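Local coordinates for protein lipid II:glycine glycyltransferase (Staphylococcus aureus, PDB 6SNR) that probably attaches the first glycine of the pentaglycine bridge to the lysine of membrane-bound lipid II during staphylococcal cell-wall synthesis, using glycyl-tRNA as donor, at residues L189-L195 / Y303-L308; Y212-I216 / Y318-A322; L308-A312 / Y343-A349; Q337-M341 / T351-G355. One frame throughout, in Å; residues are numbered along the deposited sequence.

Contact 1 of 4, residues L189-L195 / Y303-L308; sequences LKTFAEL and YLSGAL
Set helix 189-195 almost square across strand 303-308: the axes come within 8.1 Å and their N-to-C directions make 104°. The strand is extended except at L304, where psi swings to -34°; CA atoms come nearest at F192 and G306 (5.9 Å) and at L195 and S305 (6.7 Å). F192 leaves the helix sideways, and chi1 t brings its ring edge-on to the strand, F192 CE1 reaching G306 C at 3.5 Å. A side chain on G306 would sit tight against F192 CD1, so the bare glycine lets the helix settle close. One face of the same ring receives L308, with F192 CE2 4.0 Å from L308 CD1. L195 (m, t) points at the strand one turn further on: its CD1 lies 3.5 Å from S305 C, its CD2 3.8 Å from L304 O. Y303 (m) closes the end of the patch, its CB 3.6 Å from T191 CG2, while its OH is hydrogen-bonded to E182. Helix 189-202 covers one face of the mixed sheet of the GNAT-like FemABX fold; F192 also meets F213 edge-to-face. With no hydrogen bond between the segments, apolar fit against a glycine-bared backbone joins them.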
# COMPACT_ATOMS: atom_id res chain seq x y z
N LEU A 189 -12.92 0.08 -10.75
CA LEU A 189 -13.29 0.45 -9.40
C LEU A 189 -14.69 -0.04 -8.99
O LEU A 189 -14.98 -0.10 -7.81
CB LEU A 189 -13.18 1.98 -9.15
CG LEU A 189 -11.73 2.49 -9.20
CD1 LEU A 189 -11.69 4.02 -9.35
CD2 LEU A 189 -10.88 2.04 -8.01
N LYS A 190 -15.55 -0.37 -9.97
CA LYS A 190 -16.88 -0.87 -9.64
C LYS A 190 -16.79 -2.28 -9.08
O LYS A 190 -17.36 -2.54 -8.04
CB LYS A 190 -17.83 -0.84 -10.84
CG LYS A 190 -18.40 0.54 -11.14
CD LYS A 190 -19.38 0.53 -12.31
CE LYS A 190 -20.53 -0.45 -12.08
NZ LYS A 190 -21.66 -0.26 -13.04
N THR A 191 -15.95 -3.10 -9.70
CA THR A 191 -15.56 -4.41 -9.15
C THR A 191 -14.91 -4.25 -7.77
O THR A 191 -15.26 -4.92 -6.79
CB THR A 191 -14.64 -5.16 -10.15
OG1 THR A 191 -15.37 -5.42 -11.37
CG2 THR A 191 -14.16 -6.51 -9.54
N PHE A 192 -13.95 -3.34 -7.66
CA PHE A 192 -13.32 -3.12 -6.36
C PHE A 192 -14.27 -2.75 -5.23
O PHE A 192 -14.19 -3.23 -4.11
CB PHE A 192 -12.25 -2.03 -6.52
CG PHE A 192 -11.45 -1.82 -5.28
CD1 PHE A 192 -10.57 -2.79 -4.85
CD2 PHE A 192 -11.61 -0.66 -4.52
CE1 PHE A 192 -9.82 -2.61 -3.72
CE2 PHE A 192 -10.88 -0.50 -3.35
CZ PHE A 192 -9.98 -1.46 -2.95
N ALA A 193 -15.19 -1.83 -5.52
CA ALA A 193 -16.12 -1.40 -4.47
C ALA A 193 -17.01 -2.54 -4.00
O ALA A 193 -17.37 -2.61 -2.81
CB ALA A 193 -16.97 -0.24 -4.97
N GLU A 194 -17.38 -3.43 -4.93
CA GLU A 194 -18.18 -4.62 -4.61
C GLU A 194 -17.40 -5.54 -3.67
O GLU A 194 -17.93 -6.05 -2.68
CB GLU A 194 -18.56 -5.37 -5.89
CG GLU A 194 -19.56 -4.63 -6.79
CD GLU A 194 -19.98 -5.43 -8.01
OE1 GLU A 194 -20.46 -6.57 -7.83
OE2 GLU A 194 -19.84 -4.92 -9.16
N LEU A 195 -16.13 -5.77 -3.99
CA LEU A 195 -15.29 -6.58 -3.13
C LEU A 195 -15.12 -5.96 -1.75
O LEU A 195 -15.09 -6.65 -0.73
CB LEU A 195 -13.91 -6.79 -3.80
CG LEU A 195 -13.89 -7.63 -5.07
CD1 LEU A 195 -12.52 -7.54 -5.73
CD2 LEU A 195 -14.22 -9.08 -4.75
N TYR A 303 -13.83 -12.07 -10.54
CA TYR A 303 -12.80 -11.37 -9.76
C TYR A 303 -12.92 -11.75 -8.29
O TYR A 303 -14.00 -11.72 -7.72
CB TYR A 303 -12.95 -9.87 -9.94
CG TYR A 303 -12.50 -9.40 -11.30
CD1 TYR A 303 -11.15 -9.37 -11.64
CD2 TYR A 303 -13.41 -8.97 -12.24
CE1 TYR A 303 -10.71 -8.95 -12.88
CE2 TYR A 303 -12.98 -8.54 -13.49
CZ TYR A 303 -11.64 -8.53 -13.82
OH TYR A 303 -11.23 -8.10 -15.08
N LEU A 304 -11.77 -12.06 -7.69
CA LEU A 304 -11.65 -12.54 -6.34
C LEU A 304 -11.09 -11.55 -5.33
O LEU A 304 -11.42 -11.61 -4.15
CB LEU A 304 -10.70 -13.75 -6.34
CG LEU A 304 -11.14 -14.96 -7.18
CD1 LEU A 304 -10.19 -16.11 -6.94
CD2 LEU A 304 -12.58 -15.33 -6.88
N SER A 305 -10.17 -10.70 -5.78
CA SER A 305 -9.59 -9.73 -4.87
C SER A 305 -9.18 -8.49 -5.64
O SER A 305 -9.13 -8.50 -6.86
CB SER A 305 -8.41 -10.30 -4.11
OG SER A 305 -7.30 -10.60 -4.93
N GLY A 306 -8.84 -7.43 -4.93
CA GLY A 306 -8.40 -6.19 -5.56
C GLY A 306 -7.72 -5.30 -4.53
O GLY A 306 -7.86 -5.50 -3.30
N ALA A 307 -6.91 -4.37 -5.05
CA ALA A 307 -6.22 -3.44 -4.18
C ALA A 307 -5.80 -2.18 -4.90
O ALA A 307 -5.60 -2.16 -6.11
CB ALA A 307 -5.00 -4.12 -3.63
N LEU A 308 -5.63 -1.11 -4.11
CA LEU A 308 -5.08 0.15 -4.58
C LEU A 308 -3.65 0.35 -4.07
O LEU A 308 -3.41 0.22 -2.86
CB LEU A 308 -5.99 1.25 -4.10
CG LEU A 308 -7.34 1.45 -4.81
CD1 LEU A 308 -8.23 2.44 -4.03
CD2 LEU A 308 -7.14 1.93 -6.22

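Contact 2 of 4, residues Y212-I216 / Y318-A322; sequences YFENI and YLYGA
Here a helix lies over a beta bulge in the central sheet of a GNAT-like domain. Helix 212-216 runs at 148° to strand 318-322 with 11.8 Å between axes, a gap filled by large side chains; the nearest CA pair, F213 and Y320, is 9.5 Å apart. The bulge is at L319 and Y320, both paired with L308 of the adjacent antiparallel strand 302-312: L319 takes phi/psi -87/-46, Y320 returns to -150/143, so two consecutive side chains point to the helix. Y320 (chi1 m) is the main bump. Its ring fills a hollow walled by Y212, F213 and I216. F213 (m) drives its edge at the Y320 face, a T-shaped pair with centroids 5.3 Å apart and planes at 80°, F213 CE1 coming 3.9 Å from Y320 CD2. I216 (p, t) fills in beside it, CD1 4.1 Å from Y320 CE2 and, more loosely, 4.4 Å from L319 CD1. F213 also packs on L308 and meets F192 of helix 189-202 edge-to-face. Y212 (t) stretches along the rim until its OH meets Y320 OH in a short 2.6 Å hydrogen bond; either oxygen could donate.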
# COMPACT_ATOMS: atom_id res chain seq x y z
N TYR A 212 -15.80 7.47 -3.29
CA TYR A 212 -14.69 7.67 -2.37
C TYR A 212 -13.36 7.17 -2.99
O TYR A 212 -12.33 7.84 -2.92
CB TYR A 212 -14.96 6.99 -1.02
CG TYR A 212 -13.76 7.03 -0.09
CD1 TYR A 212 -12.78 6.03 -0.12
CD2 TYR A 212 -13.60 8.07 0.81
CE1 TYR A 212 -11.68 6.08 0.72
CE2 TYR A 212 -12.50 8.14 1.64
CZ TYR A 212 -11.54 7.14 1.59
OH TYR A 212 -10.47 7.20 2.45
N PHE A 213 -13.41 6.01 -3.63
CA PHE A 213 -12.23 5.49 -4.29
C PHE A 213 -11.91 6.22 -5.60
O PHE A 213 -10.76 6.42 -5.97
CB PHE A 213 -12.37 3.95 -4.45
CG PHE A 213 -12.50 3.25 -3.14
CD1 PHE A 213 -11.45 3.23 -2.25
CD2 PHE A 213 -13.67 2.60 -2.79
CE1 PHE A 213 -11.57 2.62 -1.02
CE2 PHE A 213 -13.79 1.98 -1.56
CZ PHE A 213 -12.74 1.98 -0.68
N GLU A 214 -12.94 6.63 -6.34
CA GLU A 214 -12.75 7.39 -7.54
C GLU A 214 -12.02 8.73 -7.25
O GLU A 214 -11.18 9.12 -8.01
CB GLU A 214 -14.11 7.62 -8.22
CG GLU A 214 -14.55 6.41 -9.05
CD GLU A 214 -15.97 6.54 -9.57
OE1 GLU A 214 -16.77 7.33 -9.02
OE2 GLU A 214 -16.29 5.79 -10.52
N ASN A 215 -12.33 9.33 -6.13
CA ASN A 215 -11.74 10.63 -5.73
C ASN A 215 -10.23 10.50 -5.55
O ASN A 215 -9.45 11.28 -6.07
CB ASN A 215 -12.36 11.05 -4.43
CG ASN A 215 -11.84 12.38 -3.92
OD1 ASN A 215 -11.94 13.38 -4.62
ND2 ASN A 215 -11.31 12.39 -2.70
N ILE A 216 -9.83 9.44 -4.88
CA ILE A 216 -8.38 9.18 -4.75
C ILE A 216 -7.74 8.77 -6.09
O ILE A 216 -6.69 9.30 -6.56
CB ILE A 216 -8.12 8.17 -3.60
CG1 ILE A 216 -8.88 6.85 -3.76
CG2 ILE A 216 -8.56 8.73 -2.25
CD1 ILE A 216 -8.80 5.95 -2.55
N TYR A 318 0.53 0.15 -0.05
CA TYR A 318 -0.67 -0.66 -0.15
C TYR A 318 -1.75 0.04 0.66
O TYR A 318 -1.76 -0.02 1.88
CB TYR A 318 -0.35 -2.08 0.42
CG TYR A 318 -1.58 -2.92 0.70
CD1 TYR A 318 -2.40 -3.34 -0.32
CD2 TYR A 318 -1.93 -3.24 1.98
CE1 TYR A 318 -3.52 -4.12 -0.09
CE2 TYR A 318 -3.04 -4.04 2.23
CZ TYR A 318 -3.82 -4.49 1.19
OH TYR A 318 -4.97 -5.27 1.40
N LEU A 319 -2.64 0.74 -0.03
CA LEU A 319 -3.58 1.66 0.61
C LEU A 319 -4.86 0.98 1.07
O LEU A 319 -5.29 1.18 2.18
CB LEU A 319 -3.91 2.81 -0.35
CG LEU A 319 -3.81 4.30 0.04
CD1 LEU A 319 -5.04 5.10 -0.35
CD2 LEU A 319 -3.43 4.57 1.49
N TYR A 320 -5.45 0.15 0.21
CA TYR A 320 -6.69 -0.55 0.47
C TYR A 320 -6.68 -1.87 -0.28
O TYR A 320 -6.20 -1.93 -1.41
CB TYR A 320 -7.92 0.26 -0.02
CG TYR A 320 -8.22 1.52 0.75
CD1 TYR A 320 -8.87 1.46 1.96
CD2 TYR A 320 -7.90 2.78 0.23
CE1 TYR A 320 -9.16 2.62 2.69
CE2 TYR A 320 -8.17 3.95 0.94
CZ TYR A 320 -8.81 3.86 2.15
OH TYR A 320 -9.09 4.99 2.87
N GLY A 321 -7.24 -2.91 0.34
CA GLY A 321 -7.43 -4.22 -0.32
C GLY A 321 -8.76 -4.85 0.04
O GLY A 321 -9.32 -4.53 1.09
N ALA A 322 -9.27 -5.72 -0.83
CA ALA A 322 -10.59 -6.34 -0.62
C ALA A 322 -10.59 -7.70 -1.25
O ALA A 322 -9.84 -7.93 -2.21
CB ALA A 322 -11.72 -5.48 -1.19

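Contact 3 of 4, residues L308-A312 / Y343-A349; sequences LLMFA and YAREHGA
Lay helix 343-347 over strand 308-312 with the two running nearly the same way, 23° apart in direction and 10.5 Å between axes; the strand is extended throughout. Apolar packing comes first. F311 (chi1 m) buries the most, its ring edge set against A344 and A349: CE2 lies 3.7 Å from A344 CA and 4.1 Å from A349 CB, and F311 CZ is 4.0 Å from Y343 CE1. L309 (t, p), two residues back, places CD2 3.9 Å from Y343 CD1 and 4.3 Å from A344 CB. Chi1 t carries the Y343 ring to both strand residues. The aromatic contact is F311 with H347 (t): the imidazole edge approaches the phenyl face, centroids 4.5 Å apart, planes at 54°, H347 CD2 3.7 Å from F311 CD2. The chain leaves the helix in a Schellman motif: A349 N to A344 O is 3.1 Å, G348 N to R345 O 3.0 Å, and G348 sits at phi 112°. That turn brings A349 back to the edge of the F311 ring, 7.7 Å between their CA atoms. On the outer side, R345 NE bridges to E346 OE2 at 2.9 Å and R345 also pairs with D156. Helix 332-347 thus covers one face of the mixed sheet of the GNAT-like domain, while L308 looks out of the other onto F213, I216 and Y217 of helix 210-220.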
# COMPACT_ATOMS: atom_id res chain seq x y z
N LEU A 308 -5.63 -1.11 -4.11
CA LEU A 308 -5.08 0.15 -4.58
C LEU A 308 -3.65 0.35 -4.07
O LEU A 308 -3.41 0.22 -2.86
CB LEU A 308 -5.99 1.25 -4.10
CG LEU A 308 -7.34 1.45 -4.81
CD1 LEU A 308 -8.23 2.44 -4.03
CD2 LEU A 308 -7.14 1.93 -6.22
N LEU A 309 -2.73 0.67 -4.98
CA LEU A 309 -1.30 0.82 -4.75
C LEU A 309 -0.93 2.26 -5.12
O LEU A 309 -1.23 2.70 -6.22
CB LEU A 309 -0.49 -0.12 -5.64
CG LEU A 309 1.01 -0.13 -5.55
CD1 LEU A 309 1.45 -0.60 -4.18
CD2 LEU A 309 1.65 -0.97 -6.67
N MET A 310 -0.35 3.00 -4.17
CA MET A 310 0.05 4.41 -4.41
C MET A 310 1.52 4.56 -4.43
O MET A 310 2.26 3.71 -3.92
CB MET A 310 -0.49 5.31 -3.27
CG MET A 310 -1.90 5.08 -2.84
SD MET A 310 -3.11 5.04 -4.16
CE MET A 310 -3.62 3.38 -4.06
N PHE A 311 2.04 5.68 -4.96
CA PHE A 311 3.47 5.94 -5.00
C PHE A 311 3.79 7.39 -4.67
O PHE A 311 3.01 8.31 -5.00
CB PHE A 311 4.06 5.74 -6.39
CG PHE A 311 4.01 4.30 -6.86
CD1 PHE A 311 2.90 3.81 -7.53
CD2 PHE A 311 5.06 3.49 -6.61
CE1 PHE A 311 2.87 2.46 -7.96
CE2 PHE A 311 5.05 2.17 -7.02
CZ PHE A 311 3.95 1.65 -7.68
N ALA A 312 4.96 7.56 -4.10
CA ALA A 312 5.61 8.86 -3.93
C ALA A 312 7.09 8.68 -4.07
O ALA A 312 7.80 8.45 -3.10
CB ALA A 312 5.23 9.51 -2.57
N TYR A 343 5.66 -5.09 -9.17
CA TYR A 343 5.27 -3.95 -9.99
C TYR A 343 5.85 -2.68 -9.37
O TYR A 343 6.38 -1.82 -10.08
CB TYR A 343 3.73 -3.80 -10.07
CG TYR A 343 3.31 -2.58 -10.86
CD1 TYR A 343 3.18 -1.34 -10.26
CD2 TYR A 343 3.09 -2.66 -12.22
CE1 TYR A 343 2.83 -0.23 -10.99
CE2 TYR A 343 2.74 -1.55 -12.96
CZ TYR A 343 2.57 -0.34 -12.34
OH TYR A 343 2.23 0.79 -13.05
N ALA A 344 5.74 -2.57 -8.07
CA ALA A 344 6.20 -1.37 -7.38
C ALA A 344 7.72 -1.23 -7.57
O ALA A 344 8.23 -0.14 -7.89
CB ALA A 344 5.85 -1.43 -5.88
N ARG A 345 8.47 -2.33 -7.38
CA ARG A 345 9.92 -2.33 -7.58
C ARG A 345 10.26 -1.89 -9.02
O ARG A 345 11.16 -1.04 -9.24
CB ARG A 345 10.48 -3.75 -7.34
CG ARG A 345 11.98 -3.89 -7.63
CD ARG A 345 12.45 -5.36 -7.65
NE ARG A 345 11.83 -6.05 -8.79
CZ ARG A 345 11.49 -7.34 -8.81
NH1 ARG A 345 11.74 -8.14 -7.78
NH2 ARG A 345 10.87 -7.82 -9.88
N GLU A 346 9.53 -2.42 -9.99
CA GLU A 346 9.80 -2.10 -11.40
C GLU A 346 9.50 -0.63 -11.72
O GLU A 346 10.10 -0.06 -12.66
CB GLU A 346 9.04 -3.08 -12.32
CG GLU A 346 9.60 -4.51 -12.27
CD GLU A 346 11.11 -4.55 -12.42
OE1 GLU A 346 11.60 -4.16 -13.51
OE2 GLU A 346 11.82 -4.95 -11.46
N HIS A 347 8.58 -0.01 -10.97
CA HIS A 347 8.23 1.41 -11.13
C HIS A 347 9.26 2.34 -10.47
O HIS A 347 9.23 3.55 -10.71
CB HIS A 347 6.79 1.63 -10.59
CG HIS A 347 6.16 2.95 -10.97
ND1 HIS A 347 5.82 3.28 -12.26
CD2 HIS A 347 5.78 4.00 -10.20
CE1 HIS A 347 5.25 4.48 -12.28
NE2 HIS A 347 5.21 4.93 -11.03
N GLY A 348 10.17 1.80 -9.65
CA GLY A 348 11.19 2.60 -8.97
C GLY A 348 11.10 2.74 -7.48
O GLY A 348 11.87 3.47 -6.87
N ALA A 349 10.17 2.02 -6.86
CA ALA A 349 10.04 2.03 -5.43
C ALA A 349 11.00 1.06 -4.75
O ALA A 349 11.27 -0.05 -5.25
CB ALA A 349 8.61 1.74 -5.03

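Contact 4 of 4, residues Q337-M341 / T351-G355; sequences QYTMM and TYDFG
This contact closes a beta-alpha-beta unit, in which helix 332-347 links strand 315-323 to its parallel neighbour 351-356. Helix 337-341 and strand 351-355 run at 138°, 10.5 Å between axes, with M341 and Y352 the nearest CA pair at 6.7 Å. Y352 (chi1 t) projects from the strand beneath the helix, and its OH donates a short hydrogen bond to Q337 OE1, 2.6 Å. M340 CE comes within 3.3 Å of Y352 OH. M341 (m, t, t) covers one face of the ring: CG stands 3.6 Å above the Y352 centroid in a CH-pi contact, and SD, 4.8 Å from it, adds an oblique Met-aromatic one. M341 CE carries on to the edge of the F354 ring, 3.7 Å from F354 CZ. An Asx turn spans 353-355, D353 OD1 accepting from G355 N at 2.8 Å, with G355 at positive phi. Strands 315-323 and 146-151 border strand 351-356 on its two sides; helix 156-162 packs on M341, and F373 and W377 meet the F354 ring.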
# COMPACT_ATOMS: atom_id res chain seq x y z
N GLN A 337 -0.52 -9.62 -3.59
CA GLN A 337 0.56 -8.92 -2.82
C GLN A 337 1.91 -9.04 -3.50
O GLN A 337 2.61 -8.05 -3.70
CB GLN A 337 0.68 -9.40 -1.39
CG GLN A 337 -0.45 -8.96 -0.49
CD GLN A 337 -0.51 -7.45 -0.29
OE1 GLN A 337 0.49 -6.74 -0.51
NE2 GLN A 337 -1.67 -6.96 0.17
N TYR A 338 2.31 -10.26 -3.84
CA TYR A 338 3.62 -10.45 -4.42
C TYR A 338 3.75 -9.75 -5.78
O TYR A 338 4.77 -9.16 -6.09
CB TYR A 338 3.88 -11.99 -4.52
CG TYR A 338 5.25 -12.39 -5.06
CD1 TYR A 338 6.41 -11.99 -4.42
CD2 TYR A 338 5.37 -13.25 -6.15
CE1 TYR A 338 7.68 -12.39 -4.86
CE2 TYR A 338 6.64 -13.66 -6.59
CZ TYR A 338 7.78 -13.22 -5.94
OH TYR A 338 9.04 -13.61 -6.35
N THR A 339 2.70 -9.85 -6.61
CA THR A 339 2.64 -9.17 -7.91
C THR A 339 2.81 -7.63 -7.74
O THR A 339 3.57 -7.01 -8.50
CB THR A 339 1.36 -9.50 -8.67
OG1 THR A 339 1.30 -10.93 -8.87
CG2 THR A 339 1.39 -8.85 -9.99
N MET A 340 2.14 -7.09 -6.73
CA MET A 340 2.14 -5.62 -6.52
C MET A 340 3.51 -5.17 -6.04
O MET A 340 3.99 -4.10 -6.46
CB MET A 340 1.03 -5.16 -5.55
CG MET A 340 -0.36 -5.24 -6.19
SD MET A 340 -1.66 -4.52 -5.19
CE MET A 340 -1.53 -5.50 -3.72
N MET A 341 4.17 -5.97 -5.23
CA MET A 341 5.51 -5.64 -4.78
C MET A 341 6.44 -5.61 -5.96
O MET A 341 7.26 -4.70 -6.10
CB MET A 341 6.00 -6.61 -3.74
CG MET A 341 5.33 -6.48 -2.39
SD MET A 341 5.93 -7.82 -1.32
CE MET A 341 4.98 -7.54 0.17
N THR A 351 10.63 0.68 -1.11
CA THR A 351 9.86 0.22 0.04
C THR A 351 8.39 0.08 -0.33
O THR A 351 7.89 0.79 -1.17
CB THR A 351 10.00 1.14 1.28
OG1 THR A 351 9.72 2.49 0.91
CG2 THR A 351 11.40 1.06 1.85
N TYR A 352 7.73 -0.85 0.34
CA TYR A 352 6.32 -1.19 0.13
C TYR A 352 5.67 -1.18 1.51
O TYR A 352 5.96 -1.99 2.40
CB TYR A 352 6.22 -2.56 -0.53
CG TYR A 352 4.86 -3.07 -0.88
CD1 TYR A 352 4.09 -3.80 0.04
CD2 TYR A 352 4.35 -2.90 -2.15
CE1 TYR A 352 2.84 -4.29 -0.30
CE2 TYR A 352 3.12 -3.39 -2.50
CZ TYR A 352 2.37 -4.10 -1.58
OH TYR A 352 1.14 -4.60 -1.92
N ASP A 353 4.85 -0.15 1.76
CA ASP A 353 4.33 0.18 3.07
C ASP A 353 2.90 -0.35 3.22
O ASP A 353 1.96 0.08 2.53
CB ASP A 353 4.40 1.72 3.21
CG ASP A 353 4.08 2.22 4.58
OD1 ASP A 353 3.49 1.51 5.40
OD2 ASP A 353 4.41 3.41 4.81
N PHE A 354 2.71 -1.29 4.16
CA PHE A 354 1.39 -1.83 4.46
C PHE A 354 0.53 -0.97 5.37
O PHE A 354 -0.58 -1.36 5.71
CB PHE A 354 1.54 -3.20 5.13
CG PHE A 354 1.83 -4.33 4.18
CD1 PHE A 354 3.13 -4.64 3.85
CD2 PHE A 354 0.82 -5.16 3.75
CE1 PHE A 354 3.41 -5.71 3.01
CE2 PHE A 354 1.10 -6.26 2.91
CZ PHE A 354 2.39 -6.52 2.56
N GLY A 355 1.08 0.16 5.83
CA GLY A 355 0.38 1.07 6.70
C GLY A 355 0.41 0.68 8.17
O GLY A 355 1.26 -0.11 8.59

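Overall arrangement
All four contacts dress one mixed sheet. Contacts 1 and 2 bring the consecutive helices 189-202 and 210-220 to one face, while contacts 3 and 4 share helix 332-347 on the other; strand 302-312 serves both faces, with L308 common to contacts 1 and 3. Contacts 3 and 4 lie closest, centres about 8 Å apart, and L309 CD1 packs on Y352 CE2 at 3.7 Å between them. Contacts 1, 3 and 4 are buried, though contact 3 reaches the surface at H347; contact 2 is partly buried. Hydrogen bonds across segments occur in contacts 2 and 4, each through a tyrosine hydroxyl, whereas contacts 1 and 3 rely on apolar and aromatic packing.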